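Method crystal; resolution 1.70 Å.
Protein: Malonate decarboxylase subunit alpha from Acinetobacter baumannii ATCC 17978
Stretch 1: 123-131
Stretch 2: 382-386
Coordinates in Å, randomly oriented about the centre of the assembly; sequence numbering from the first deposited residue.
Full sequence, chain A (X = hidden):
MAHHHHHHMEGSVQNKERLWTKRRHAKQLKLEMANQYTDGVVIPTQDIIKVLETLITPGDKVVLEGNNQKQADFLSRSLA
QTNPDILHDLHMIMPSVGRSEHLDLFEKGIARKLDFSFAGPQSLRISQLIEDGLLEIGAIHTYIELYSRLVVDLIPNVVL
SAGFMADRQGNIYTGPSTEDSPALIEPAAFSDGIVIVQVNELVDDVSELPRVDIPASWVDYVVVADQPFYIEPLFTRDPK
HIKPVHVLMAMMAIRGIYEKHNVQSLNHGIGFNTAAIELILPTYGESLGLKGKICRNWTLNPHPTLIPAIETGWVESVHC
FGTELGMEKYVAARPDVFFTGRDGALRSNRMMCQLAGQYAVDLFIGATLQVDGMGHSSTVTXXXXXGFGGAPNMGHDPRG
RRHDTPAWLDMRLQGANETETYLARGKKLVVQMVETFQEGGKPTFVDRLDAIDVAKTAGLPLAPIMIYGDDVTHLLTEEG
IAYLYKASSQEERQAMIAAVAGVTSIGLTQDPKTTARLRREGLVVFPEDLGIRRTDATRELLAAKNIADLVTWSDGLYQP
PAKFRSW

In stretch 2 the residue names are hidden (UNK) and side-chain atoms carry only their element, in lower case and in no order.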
# COMPACT_ATOMS: atom_id res chain seq x y z
N SER A 123 1.78 -10.77 -26.61
CA SER A 123 2.61 -9.93 -27.46
C SER A 123 4.09 -10.32 -27.37
O SER A 123 4.62 -10.52 -26.27
CB SER A 123 2.43 -8.46 -27.10
OG SER A 123 3.37 -7.65 -27.80
N LEU A 124 4.74 -10.42 -28.52
CA LEU A 124 6.17 -10.67 -28.60
C LEU A 124 6.99 -9.40 -28.73
O LEU A 124 8.22 -9.47 -28.79
CB LEU A 124 6.50 -11.58 -29.79
CG LEU A 124 5.89 -12.98 -29.76
CD1 LEU A 124 4.54 -13.00 -30.46
CD2 LEU A 124 6.85 -13.98 -30.37
N ARG A 125 6.33 -8.24 -28.75
CA ARG A 125 7.01 -7.00 -29.15
C ARG A 125 8.07 -6.58 -28.14
O ARG A 125 9.17 -6.17 -28.54
CB ARG A 125 5.98 -5.89 -29.35
CG ARG A 125 5.64 -5.62 -30.79
CD ARG A 125 5.03 -4.23 -30.94
NE ARG A 125 5.93 -3.30 -31.62
CZ ARG A 125 5.68 -2.01 -31.79
NH1 ARG A 125 4.54 -1.48 -31.36
NH2 ARG A 125 6.56 -1.24 -32.41
N ILE A 126 7.78 -6.63 -26.83
CA ILE A 126 8.76 -6.19 -25.84
C ILE A 126 10.00 -7.09 -25.89
O ILE A 126 11.14 -6.62 -25.91
CB ILE A 126 8.14 -6.15 -24.43
CG1 ILE A 126 7.21 -4.94 -24.27
CG2 ILE A 126 9.23 -6.14 -23.35
CD1 ILE A 126 6.37 -4.97 -23.00
N SER A 127 9.78 -8.41 -25.93
CA SER A 127 10.90 -9.35 -26.07
C SER A 127 11.71 -9.06 -27.33
O SER A 127 12.94 -9.14 -27.31
CB SER A 127 10.39 -10.79 -26.11
OG SER A 127 10.09 -11.25 -24.80
N GLN A 128 11.03 -8.72 -28.43
CA GLN A 128 11.75 -8.47 -29.67
C GLN A 128 12.54 -7.17 -29.60
O GLN A 128 13.66 -7.08 -30.12
CB GLN A 128 10.78 -8.45 -30.86
CG GLN A 128 11.45 -8.38 -32.24
CD GLN A 128 12.36 -9.57 -32.56
OE1 GLN A 128 13.51 -9.39 -32.97
NE2 GLN A 128 11.85 -10.79 -32.36
N LEU A 129 11.99 -6.14 -28.94
CA LEU A 129 12.72 -4.89 -28.80
C LEU A 129 13.94 -5.06 -27.89
O LEU A 129 14.99 -4.45 -28.12
CB LEU A 129 11.81 -3.78 -28.27
CG LEU A 129 10.80 -3.23 -29.28
CD1 LEU A 129 9.76 -2.35 -28.60
CD2 LEU A 129 11.51 -2.48 -30.42
N ILE A 130 13.81 -5.89 -26.85
CA ILE A 130 14.97 -6.20 -26.02
C ILE A 130 16.04 -6.92 -26.83
O ILE A 130 17.22 -6.56 -26.80
CB ILE A 130 14.54 -7.05 -24.80
CG1 ILE A 130 13.74 -6.20 -23.82
CG2 ILE A 130 15.76 -7.66 -24.13
CD1 ILE A 130 12.86 -7.02 -22.84
N GLU A 131 15.64 -7.95 -27.58
CA GLU A 131 16.59 -8.69 -28.40
C GLU A 131 17.27 -7.78 -29.42
O GLU A 131 18.44 -7.99 -29.75
CB GLU A 131 15.90 -9.85 -29.11
CG GLU A 131 16.79 -10.63 -30.07
CD GLU A 131 16.01 -11.64 -30.89
OE1 GLU A 131 15.39 -12.54 -30.28
OE2 GLU A 131 16.00 -11.53 -32.13
N UNK A 382 7.35 -18.32 -23.43
CA UNK A 382 8.53 -18.12 -24.27
C UNK A 382 8.29 -17.02 -25.30
O UNK A 382 7.29 -17.03 -26.02
n UNK A 382 12.45 -19.75 -27.59
c UNK A 382 11.97 -20.90 -26.77
c UNK A 382 10.51 -20.76 -26.38
c UNK A 382 10.23 -19.42 -25.69
c UNK A 382 8.90 -19.44 -24.95
N UNK A 383 9.21 -16.06 -25.35
CA UNK A 383 9.13 -14.95 -26.27
C UNK A 383 8.15 -13.85 -25.92
O UNK A 383 8.03 -12.89 -26.69
N UNK A 384 7.43 -13.96 -24.80
CA UNK A 384 6.36 -13.01 -24.45
C UNK A 384 6.51 -12.51 -23.01
O UNK A 384 5.96 -13.09 -22.07
c UNK A 384 3.98 -16.11 -28.52
c UNK A 384 3.74 -15.21 -26.22
n UNK A 384 3.48 -16.26 -29.75
c UNK A 384 5.00 -13.67 -24.66
n UNK A 384 5.18 -16.60 -28.24
c UNK A 384 4.77 -14.09 -26.13
n UNK A 384 3.29 -15.44 -27.60
N UNK A 385 7.22 -11.41 -22.82
CA UNK A 385 7.50 -10.89 -21.48
C UNK A 385 6.28 -10.17 -20.92
O UNK A 385 6.17 -8.94 -20.92
c UNK A 385 8.74 -10.00 -21.52
c UNK A 385 10.63 -8.81 -20.48
c UNK A 385 9.36 -9.58 -20.20
c UNK A 385 9.65 -10.78 -19.34
N UNK A 386 5.32 -10.96 -20.44
CA UNK A 386 4.12 -10.39 -19.85
C UNK A 386 4.48 -9.55 -18.62
O UNK A 386 5.55 -9.70 -18.02
c UNK A 386 3.13 -11.50 -19.47
O HOH W 1 7.04 -9.64 -25.29

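Position 382 carries five side-chain atoms, four carbons in an unbranched row ending in a nitrogen. Its CA-to-CB bond points away from the helix stretch and the side chain makes no contact with it. A straight four-carbon chain with a terminal amine is Lys 382; the residue is exposed and adds no side-chain contact here.

Position 383 has backbone atoms and nothing more. Its carbonyl does the work: the O of 383 lies 3.5 Å from Leu 124 CA in a CA-H...O contact and 3.2 Å from Ser 127 CB. Ser 127 OG, also 3.2 Å from the O of 383, is placed for a weak hydrogen bond at best. With no side-chain atoms, the residue is Gly 383. Its phi of 77° by itself favours glycine, and an ideal CB would sit 3.7 Å from Leu 124 CD2, close but not overlapping; the backbone conformation is the clearer rule.

Position 384 shows four carbons and three nitrogens: three carbons, a nitrogen, then a carbon bearing two more nitrogens. Leu 124 CD1 covers one face of that planar end, 3.5 Å from one of the two end nitrogens of 384, so the leucine packs against a flat charged group without needing to pair with it. On the backbone, the CA of 384 approaches Ser 123 O at 3.5 Å in a second CA-H...O contact. The planar end is a guanidinium, and the residue is Arg 384. Arg 384 NH1 donates to Lys 382 O at 3.1 Å, which ties the side chain back to its own loop.

Position 385 has four carbons forked at the second. It is buried and its CA-to-CB bond points toward the helix stretch, where one fork carbon of 385 meets Ile 130 CD1 at 3.7 Å and Ile 126 CG2 at 4.2 Å. The fork is the signature of Leu 385, and the carbon in question is CD2.

Position 386 has a single carbon, pointing away and touching nothing on the other stretch: Ala 386.

The contact thus joins a polar start to a greasy continuation. Ser 123 OG caps the helix by accepting from Arg 125 N at 3.2 Å. Nearby, one water links the two backbones: its oxygen donates to Ser 123 O at 2.8 Å and accepts from Ser 127 N at 3.1 Å and Leu 385 N at 3.0 Å. Ile 126 and Ile 130, one helical turn apart, then give Leu 385 its apolar surface. The design rule is economical: a glycine where phi is positive, a water for unpaired backbone groups, and one leucine facing the helix.

Stretch 2 382-386: KGRLA
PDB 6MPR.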